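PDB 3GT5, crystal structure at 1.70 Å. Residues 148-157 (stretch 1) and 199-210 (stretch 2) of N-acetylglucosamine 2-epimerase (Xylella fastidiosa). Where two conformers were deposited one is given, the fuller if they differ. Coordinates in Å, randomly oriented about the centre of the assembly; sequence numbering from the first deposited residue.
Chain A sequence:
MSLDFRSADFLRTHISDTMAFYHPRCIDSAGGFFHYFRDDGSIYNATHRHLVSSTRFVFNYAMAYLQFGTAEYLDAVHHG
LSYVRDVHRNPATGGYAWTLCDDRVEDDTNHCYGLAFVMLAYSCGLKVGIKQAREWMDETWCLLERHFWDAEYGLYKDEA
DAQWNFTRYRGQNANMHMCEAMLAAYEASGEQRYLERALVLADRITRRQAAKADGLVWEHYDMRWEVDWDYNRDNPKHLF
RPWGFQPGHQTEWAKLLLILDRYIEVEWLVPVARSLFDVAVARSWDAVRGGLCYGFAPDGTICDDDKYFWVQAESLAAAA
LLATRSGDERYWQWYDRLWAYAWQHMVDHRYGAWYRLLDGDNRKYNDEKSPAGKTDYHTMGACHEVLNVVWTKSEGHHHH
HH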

ATOM      1  N   PHE A 148       7.859  -0.331 -19.100  1.00 16.22           N
ATOM      2  CA  PHE A 148       6.716   0.320 -18.496  1.00 15.61           C
ATOM      3  C   PHE A 148       6.720   1.852 -18.530  1.00 16.66           C
ATOM      4  O   PHE A 148       5.696   2.487 -18.562  1.00 17.07           O
ATOM      5  CB  PHE A 148       6.587  -0.132 -17.032  1.00 15.74           C
ATOM      6  CG  PHE A 148       6.149  -1.533 -16.877  1.00 17.66           C
ATOM      7  CD1 PHE A 148       4.800  -1.841 -16.675  1.00 16.67           C
ATOM      8  CD2 PHE A 148       7.068  -2.564 -16.920  1.00 19.30           C
ATOM      9  CE1 PHE A 148       4.384  -3.118 -16.535  1.00 19.16           C
ATOM     10  CE2 PHE A 148       6.636  -3.899 -16.785  1.00 20.57           C
ATOM     11  CZ  PHE A 148       5.299  -4.167 -16.589  1.00 19.56           C
ATOM     12  N   TRP A 149       7.892   2.464 -18.438  1.00 17.64           N
ATOM     13  CA  TRP A 149       7.983   3.904 -18.325  1.00 17.68           C
ATOM     14  C   TRP A 149       7.561   4.602 -19.612  1.00 19.09           C
ATOM     15  O   TRP A 149       7.972   4.206 -20.712  1.00 19.43           O
ATOM     16  CB  TRP A 149       9.409   4.282 -17.971  1.00 17.78           C
ATOM     17  CG  TRP A 149       9.630   5.730 -17.800  1.00 16.56           C
ATOM     18  CD1 TRP A 149      10.563   6.469 -18.464  1.00 20.86           C
ATOM     19  CD2 TRP A 149       9.014   6.630 -16.843  1.00 17.14           C
ATOM     20  NE1 TRP A 149      10.538   7.767 -18.033  1.00 19.45           N
ATOM     21  CE2 TRP A 149       9.593   7.895 -17.039  1.00 17.55           C
ATOM     22  CE3 TRP A 149       8.009   6.495 -15.870  1.00 16.08           C
ATOM     23  CZ2 TRP A 149       9.233   9.019 -16.282  1.00 18.41           C
ATOM     24  CZ3 TRP A 149       7.655   7.611 -15.119  1.00 16.45           C
ATOM     25  CH2 TRP A 149       8.270   8.852 -15.317  1.00 18.50           C
ATOM     26  N   ASP A 150       6.742   5.632 -19.488  1.00 18.10           N
ATOM     27  CA  ASP A 150       6.354   6.459 -20.652  1.00 20.29           C
ATOM     28  C   ASP A 150       6.801   7.891 -20.383  1.00 21.31           C
ATOM     29  O   ASP A 150       6.059   8.712 -19.789  1.00 20.06           O
ATOM     30  CB  ASP A 150       4.837   6.336 -20.824  1.00 20.86           C
ATOM     31  CG  ASP A 150       4.314   6.864 -22.159  1.00 26.46           C
ATOM     32  OD1 ASP A 150       5.045   7.491 -22.956  1.00 31.02           O
ATOM     33  OD2 ASP A 150       3.102   6.641 -22.336  1.00 34.50           O
ATOM     34  N   ALA A 151       8.008   8.230 -20.843  1.00 22.11           N
ATOM     35  CA  ALA A 151       8.587   9.555 -20.538  1.00 23.50           C
ATOM     36  C   ALA A 151       7.707  10.759 -20.942  1.00 23.75           C
ATOM     37  O   ALA A 151       7.686  11.780 -20.256  1.00 25.25           O
ATOM     38  CB  ALA A 151       9.959   9.668 -21.223  1.00 24.14           C
ATOM     39  N   GLU A 152       6.940  10.613 -22.014  1.00 22.87           N
ATOM     40  CA  GLU A 152       6.114  11.682 -22.564  1.00 23.83           C
ATOM     41  C   GLU A 152       5.049  12.125 -21.532  1.00 21.75           C
ATOM     42  O   GLU A 152       4.684  13.309 -21.451  1.00 22.06           O
ATOM     43  CB  GLU A 152       5.477  11.169 -23.881  1.00 25.19           C
ATOM     44  CG  GLU A 152       4.202  11.813 -24.319  1.00 30.54           C
ATOM     45  CD  GLU A 152       3.810  11.461 -25.757  1.00 34.88           C
ATOM     46  OE1 GLU A 152       3.804  10.271 -26.141  1.00 36.51           O
ATOM     47  OE2 GLU A 152       3.462  12.396 -26.502  1.00 41.72           O
ATOM     48  N   TYR A 153       4.564  11.153 -20.755  1.00 19.46           N
ATOM     49  CA  TYR A 153       3.555  11.399 -19.734  1.00 18.84           C
ATOM     50  C   TYR A 153       4.117  11.500 -18.307  1.00 18.76           C
ATOM     51  O   TYR A 153       3.450  12.021 -17.427  1.00 18.71           O
ATOM     52  CB  TYR A 153       2.478  10.371 -19.802  1.00 18.75           C
ATOM     53  CG  TYR A 153       1.641  10.469 -21.047  1.00 18.97           C
ATOM     54  CD1 TYR A 153       0.642  11.437 -21.168  1.00 24.08           C
ATOM     55  CD2 TYR A 153       1.874   9.655 -22.116  1.00 20.28           C
ATOM     56  CE1 TYR A 153      -0.148  11.518 -22.353  1.00 23.36           C
ATOM     57  CE2 TYR A 153       1.118   9.770 -23.300  1.00 20.53           C
ATOM     58  CZ  TYR A 153       0.121  10.657 -23.390  1.00 23.35           C
ATOM     59  OH  TYR A 153      -0.640  10.696 -24.560  1.00 23.92           O
ATOM     60  N   GLY A 154       5.337  11.050 -18.094  1.00 17.45           N
ATOM     61  CA  GLY A 154       5.929  11.018 -16.746  1.00 18.36           C
ATOM     62  C   GLY A 154       5.284  10.007 -15.800  1.00 16.52           C
ATOM     63  O   GLY A 154       5.276  10.198 -14.568  1.00 15.64           O
ATOM     64  N   LEU A 155       4.710   8.967 -16.400  1.00 16.58           N
ATOM     65  CA  LEU A 155       4.010   7.879 -15.698  1.00 16.73           C
ATOM     66  C   LEU A 155       4.239   6.486 -16.299  1.00 16.30           C
ATOM     67  O   LEU A 155       4.509   6.357 -17.506  1.00 17.35           O
ATOM     68  CB  LEU A 155       2.502   8.184 -15.705  1.00 17.18           C
ATOM     69  CG  LEU A 155       2.074   9.440 -14.982  1.00 16.44           C
ATOM     70  CD1 LEU A 155       0.661   9.875 -15.390  1.00 16.65           C
ATOM     71  CD2 LEU A 155       2.191   9.215 -13.477  1.00 17.43           C
ATOM     72  N   TYR A 156       4.066   5.428 -15.486  1.00 14.06           N
ATOM     73  CA  TYR A 156       4.200   4.065 -15.923  1.00 14.95           C
ATOM     74  C   TYR A 156       2.874   3.564 -16.487  1.00 16.03           C
ATOM     75  O   TYR A 156       1.782   3.872 -15.947  1.00 15.84           O
ATOM     76  CB  TYR A 156       4.636   3.141 -14.760  1.00 13.57           C
ATOM     77  CG  TYR A 156       6.037   3.440 -14.260  1.00 14.78           C
ATOM     78  CD1 TYR A 156       7.165   2.908 -14.889  1.00 16.40           C
ATOM     79  CD2 TYR A 156       6.239   4.278 -13.176  1.00 15.34           C
ATOM     80  CE1 TYR A 156       8.444   3.230 -14.441  1.00 15.77           C
ATOM     81  CE2 TYR A 156       7.506   4.568 -12.724  1.00 15.37           C
ATOM     82  CZ  TYR A 156       8.585   4.040 -13.339  1.00 15.59           C
ATOM     83  OH  TYR A 156       9.818   4.366 -12.839  1.00 20.10           O
ATOM     84  N   LYS A 157       2.996   2.769 -17.541  1.00 17.49           N
ATOM     85  CA  LYS A 157       1.888   1.968 -18.073  0.50 18.49           C
ATOM     86  C   LYS A 157       1.545   0.856 -17.104  1.00 18.41           C
ATOM     87  O   LYS A 157       2.362   0.488 -16.260  1.00 19.50           O
ATOM     88  CB  LYS A 157       2.283   1.393 -19.433  0.50 18.48           C
ATOM     89  CG  LYS A 157       2.672   2.500 -20.415  0.50 18.44           C
ATOM     90  CD  LYS A 157       2.869   1.995 -21.841  0.50 19.99           C
ATOM     91  CE  LYS A 157       3.973   0.974 -21.930  0.50 20.38           C
ATOM     92  NZ  LYS A 157       4.549   0.952 -23.303  0.50 18.34           N
ATOM     93  N   LEU A 199       9.156  11.945  -7.090  1.00 15.35           N
ATOM     94  CA  LEU A 199       8.614  13.285  -7.177  1.00 16.37           C
ATOM     95  C   LEU A 199       7.872  13.527  -8.471  1.00 15.47           C
ATOM     96  O   LEU A 199       6.829  14.205  -8.434  1.00 17.29           O
ATOM     97  CB  LEU A 199       9.714  14.359  -6.999  1.00 16.86           C
ATOM     98  CG  LEU A 199       9.183  15.807  -6.985  1.00 17.67           C
ATOM     99  CD1 LEU A 199       8.278  16.092  -5.785  1.00 18.59           C
ATOM    100  CD2 LEU A 199      10.388  16.837  -7.092  1.00 21.72           C
ATOM    101  N   VAL A 200       8.440  13.070  -9.592  1.00 15.98           N
ATOM    102  CA  VAL A 200       7.782  13.182 -10.923  1.00 16.78           C
ATOM    103  C   VAL A 200       6.381  12.505 -10.880  1.00 15.33           C
ATOM    104  O   VAL A 200       5.376  13.115 -11.281  1.00 15.95           O
ATOM    105  CB  VAL A 200       8.606  12.576 -12.073  1.00 18.12           C
ATOM    106  CG1 VAL A 200       7.768  12.536 -13.407  1.00 22.36           C
ATOM    107  CG2 VAL A 200       9.930  13.345 -12.299  1.00 21.43           C
ATOM    108  N   LEU A 201       6.331  11.298 -10.353  1.00 15.06           N
ATOM    109  CA  LEU A 201       5.063  10.533 -10.247  1.00 14.50           C
ATOM    110  C   LEU A 201       4.060  11.304  -9.396  1.00 15.37           C
ATOM    111  O   LEU A 201       2.881  11.448  -9.781  1.00 15.17           O
ATOM    112  CB  LEU A 201       5.297   9.155  -9.637  1.00 15.20           C
ATOM    113  CG  LEU A 201       6.154   8.136 -10.379  1.00 15.34           C
ATOM    114  CD1 LEU A 201       6.372   6.847  -9.519  1.00 16.67           C
ATOM    115  CD2 LEU A 201       5.582   7.782 -11.777  1.00 17.03           C
ATOM    116  N   ALA A 202       4.496  11.786  -8.223  1.00 14.88           N
ATOM    117  CA  ALA A 202       3.605  12.630  -7.390  1.00 15.63           C
ATOM    118  C   ALA A 202       3.075  13.886  -8.094  1.00 16.08           C
ATOM    119  O   ALA A 202       1.904  14.206  -8.023  1.00 15.53           O
ATOM    120  CB  ALA A 202       4.280  13.015  -6.054  1.00 15.00           C
ATOM    121  N   ASP A 203       3.941  14.580  -8.811  1.00 15.62           N
ATOM    122  CA  ASP A 203       3.538  15.768  -9.523  1.00 17.38           C
ATOM    123  C   ASP A 203       2.494  15.439 -10.601  1.00 16.64           C
ATOM    124  O   ASP A 203       1.415  16.076 -10.675  1.00 16.96           O
ATOM    125  CB  ASP A 203       4.748  16.394 -10.158  1.00 18.07           C
ATOM    126  CG  ASP A 203       4.362  17.523 -11.111  1.00 25.46           C
ATOM    127  OD1 ASP A 203       3.651  18.434 -10.689  1.00 25.06           O
ATOM    128  OD2 ASP A 203       4.691  17.419 -12.329  1.00 36.33           O
ATOM    129  N   ARG A 204       2.784  14.423 -11.392  1.00 15.89           N
ATOM    130  CA  ARG A 204       1.893  14.060 -12.512  1.00 16.93           C
ATOM    131  C   ARG A 204       0.532  13.606 -11.989  1.00 16.92           C
ATOM    132  O   ARG A 204      -0.515  14.012 -12.517  1.00 17.48           O
ATOM    133  CB  ARG A 204       2.510  12.982 -13.388  1.00 16.74           C
ATOM    134  CG  ARG A 204       3.750  13.397 -14.149  1.00 20.24           C
ATOM    135  CD  ARG A 204       3.561  14.611 -15.031  1.00 24.17           C
ATOM    136  NE  ARG A 204       4.809  14.796 -15.794  1.00 27.86           N
ATOM    137  CZ  ARG A 204       5.875  15.446 -15.336  1.00 28.95           C
ATOM    138  NH1 ARG A 204       5.829  16.034 -14.154  1.00 31.78           N
ATOM    139  NH2 ARG A 204       6.993  15.534 -16.071  1.00 28.12           N
ATOM    140  N   ILE A 205       0.524  12.771 -10.970  1.00 15.57           N
ATOM    141  CA  ILE A 205      -0.782  12.287 -10.438  1.00 16.19           C
ATOM    142  C   ILE A 205      -1.528  13.371  -9.610  1.00 16.78           C
ATOM    143  O   ILE A 205      -2.733  13.634  -9.831  1.00 15.98           O
ATOM    144  CB  ILE A 205      -0.607  11.012  -9.593  1.00 15.90           C
ATOM    145  CG1 ILE A 205      -0.035   9.848 -10.415  1.00 16.16           C
ATOM    146  CG2 ILE A 205      -1.968  10.586  -8.923  1.00 17.36           C
ATOM    147  CD1 ILE A 205      -0.918   9.312 -11.621  1.00 19.30           C
ATOM    148  N   THR A 206      -0.891  13.922  -8.578  1.00 15.69           N
ATOM    149  CA  THR A 206      -1.623  14.753  -7.609  1.00 16.73           C
ATOM    150  C   THR A 206      -1.865  16.194  -8.103  1.00 17.07           C
ATOM    151  O   THR A 206      -2.669  16.858  -7.538  1.00 17.71           O
ATOM    152  CB  THR A 206      -1.000  14.772  -6.211  1.00 16.74           C
ATOM    153  OG1 THR A 206       0.238  15.533  -6.264  1.00 16.48           O
ATOM    154  CG2 THR A 206      -0.766  13.359  -5.704  1.00 16.97           C
ATOM    155  N   ARG A 207      -1.165  16.626  -9.158  1.00 17.90           N
ATOM    156  CA  ARG A 207      -1.397  17.926  -9.775  1.00 18.53           C
ATOM    157  C   ARG A 207      -2.032  17.790 -11.142  1.00 18.57           C
ATOM    158  O   ARG A 207      -3.210  18.155 -11.283  1.00 19.33           O
ATOM    159  CB  ARG A 207      -0.132  18.780  -9.788  1.00 18.30           C
ATOM    160  CG  ARG A 207       0.363  19.049  -8.374  1.00 19.09           C
ATOM    161  CD  ARG A 207       1.072  20.409  -8.239  1.00 20.95           C
ATOM    162  NE  ARG A 207       2.336  20.358  -8.918  1.00 21.99           N
ATOM    163  CZ  ARG A 207       3.216  21.354  -8.961  1.00 22.71           C
ATOM    164  NH1 ARG A 207       4.356  21.162  -9.595  1.00 22.89           N
ATOM    165  NH2 ARG A 207       2.947  22.534  -8.411  1.00 23.55           N
ATOM    166  N   ARG A 208      -1.315  17.269 -12.136  1.00 18.70           N
ATOM    167  CA  ARG A 208      -1.888  17.203 -13.484  1.00 17.99           C
ATOM    168  C   ARG A 208      -3.149  16.356 -13.588  1.00 18.58           C
ATOM    169  O   ARG A 208      -4.164  16.825 -14.118  1.00 18.95           O
ATOM    170  CB  ARG A 208      -0.878  16.695 -14.483  1.00 18.66           C
ATOM    171  CG  ARG A 208      -1.281  17.013 -15.899  1.00 22.53           C
ATOM    172  CD  ARG A 208      -0.271  16.377 -16.867  1.00 27.19           C
ATOM    173  NE  ARG A 208      -0.233  14.904 -16.789  1.00 29.88           N
ATOM    174  CZ  ARG A 208       0.737  14.138 -17.307  1.00 32.56           C
ATOM    175  NH1 ARG A 208       1.767  14.693 -17.958  1.00 32.88           N
ATOM    176  NH2 ARG A 208       0.697  12.815 -17.173  1.00 30.83           N
ATOM    177  N   GLN A 209      -3.068  15.120 -13.136  1.00 16.84           N
ATOM    178  CA  GLN A 209      -4.232  14.225 -13.259  1.00 17.60           C
ATOM    179  C   GLN A 209      -5.366  14.655 -12.354  1.00 16.92           C
ATOM    180  O   GLN A 209      -6.544  14.582 -12.762  1.00 16.88           O
ATOM    181  CB  GLN A 209      -3.893  12.736 -13.048  1.00 17.36           C
ATOM    182  CG  GLN A 209      -2.816  12.145 -14.017  1.00 18.52           C
ATOM    183  CD  GLN A 209      -3.146  12.373 -15.470  1.00 18.23           C
ATOM    184  OE1 GLN A 209      -2.358  12.965 -16.208  1.00 22.11           O
ATOM    185  NE2 GLN A 209      -4.304  11.886 -15.901  1.00 18.69           N
ATOM    186  N   ALA A 210      -5.049  15.088 -11.142  1.00 18.16           N
ATOM    187  CA  ALA A 210      -6.086  15.574 -10.220  1.00 18.81           C
ATOM    188  C   ALA A 210      -6.861  16.757 -10.816  1.00 20.02           C
ATOM    189  O   ALA A 210      -8.044  16.872 -10.563  1.00 20.26           O
ATOM    190  CB  ALA A 210      -5.487  15.954  -8.842  1.00 18.35           C
TER
HETATM  191  O   HOH W   1       7.140  13.881 -18.495  1.00 29.74           O
HETATM  192  O   HOH W   2       4.731  14.615 -18.648  1.00 33.51           O

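A β-hairpin (stretch 1) packs its turn and second strand against one side of a helix (stretch 2), burying 405 Å² counted over both surfaces. Backbone bonds from Asp150 N to Leu155 O (3.1 Å) and from Lys157 N to Phe148 O (2.9 Å) tie the hairpin together, and its backbone comes closest to the helix at Gly154 and Leu155, whose CA atoms lie 6.5 Å from Val200 CA and 6.2 Å from Leu201 CA, respectively.

Leu155 has the largest area covered, 86 Å². Its CA-to-CB bond runs sideways to the helix, but the side chain, in the m, t rotamer, brings its end nearer. CD2 lies 3.6 Å from Ile205 CD1, 3.8 Å from Arg204 CB and 4.1 Å from Leu201 CD2, so one methyl touches residues of successive helical turns. CD1 lies 3.4 Å from Arg208 NH2, at the edge of the guanidinium. A branched, apolar side chain suits this buried site, where it meets both aliphatic neighbours and the carbon of an arginine stem.

Leu201, with 66 Å² covered, answers from the helix. It too starts sideways and adopts m, t, and its CD2 gathers several apolar partners: Tyr156 CD2 at 3.8 Å, Trp149 CZ3 at 3.9 Å and the Leu155 methyl already described. The Trp149 ring meets it by its edge, and Val200 CG1 adds a looser contact at that edge, 4.2 Å from Trp149 CH2. Neither Trp149 nor Tyr156 points its CA-to-CB bond at the helix; each reaches it because an aromatic side chain is long enough to bring its end nearer.

Arg208, covered over 47 Å², supplies the direct polar link. Its CA-to-CB bond points toward the hairpin, and an extended t, t start followed by a p turn at chi3 delivers the guanidinium to the backbone of the turn. NH2 donates to Tyr153 O at 2.9 Å, and NH1 makes a weak bond to the same Tyr153 O at 3.2 Å, both approaching in the guanidinium plane. Gln209 steadies the group from within the helix: its OE1 accepts from Arg208 NE at 2.9 Å and from Arg208 NH2 at 3.2 Å.

Arg204 adds water-mediated links. Water 1 donates to Ala151 O (2.8 Å) and accepts from Arg204 NH2 (2.9 Å); water 2 donates to Glu152 O (3.1 Å) and accepts from Arg204 NE (2.9 Å), with a weak bond from Arg208 NH1 (3.0 Å). Arg204 NH1 also forms a salt bridge with Asp203 OD2 at 2.6 Å.

Glycine suits position 154 on two counts. The phi of Gly154, 69°, favours glycine, and an ideal CB on Gly154 would point toward the helix, 2.6 Å from Arg204 NE, a clash, and a tight 3.3 Å from Val200 CG1. The close fit has a price: Gly154 O, 3.6 Å from Val200 CG1 and 3.6 Å from Arg204 CG, is buried without a polar partner.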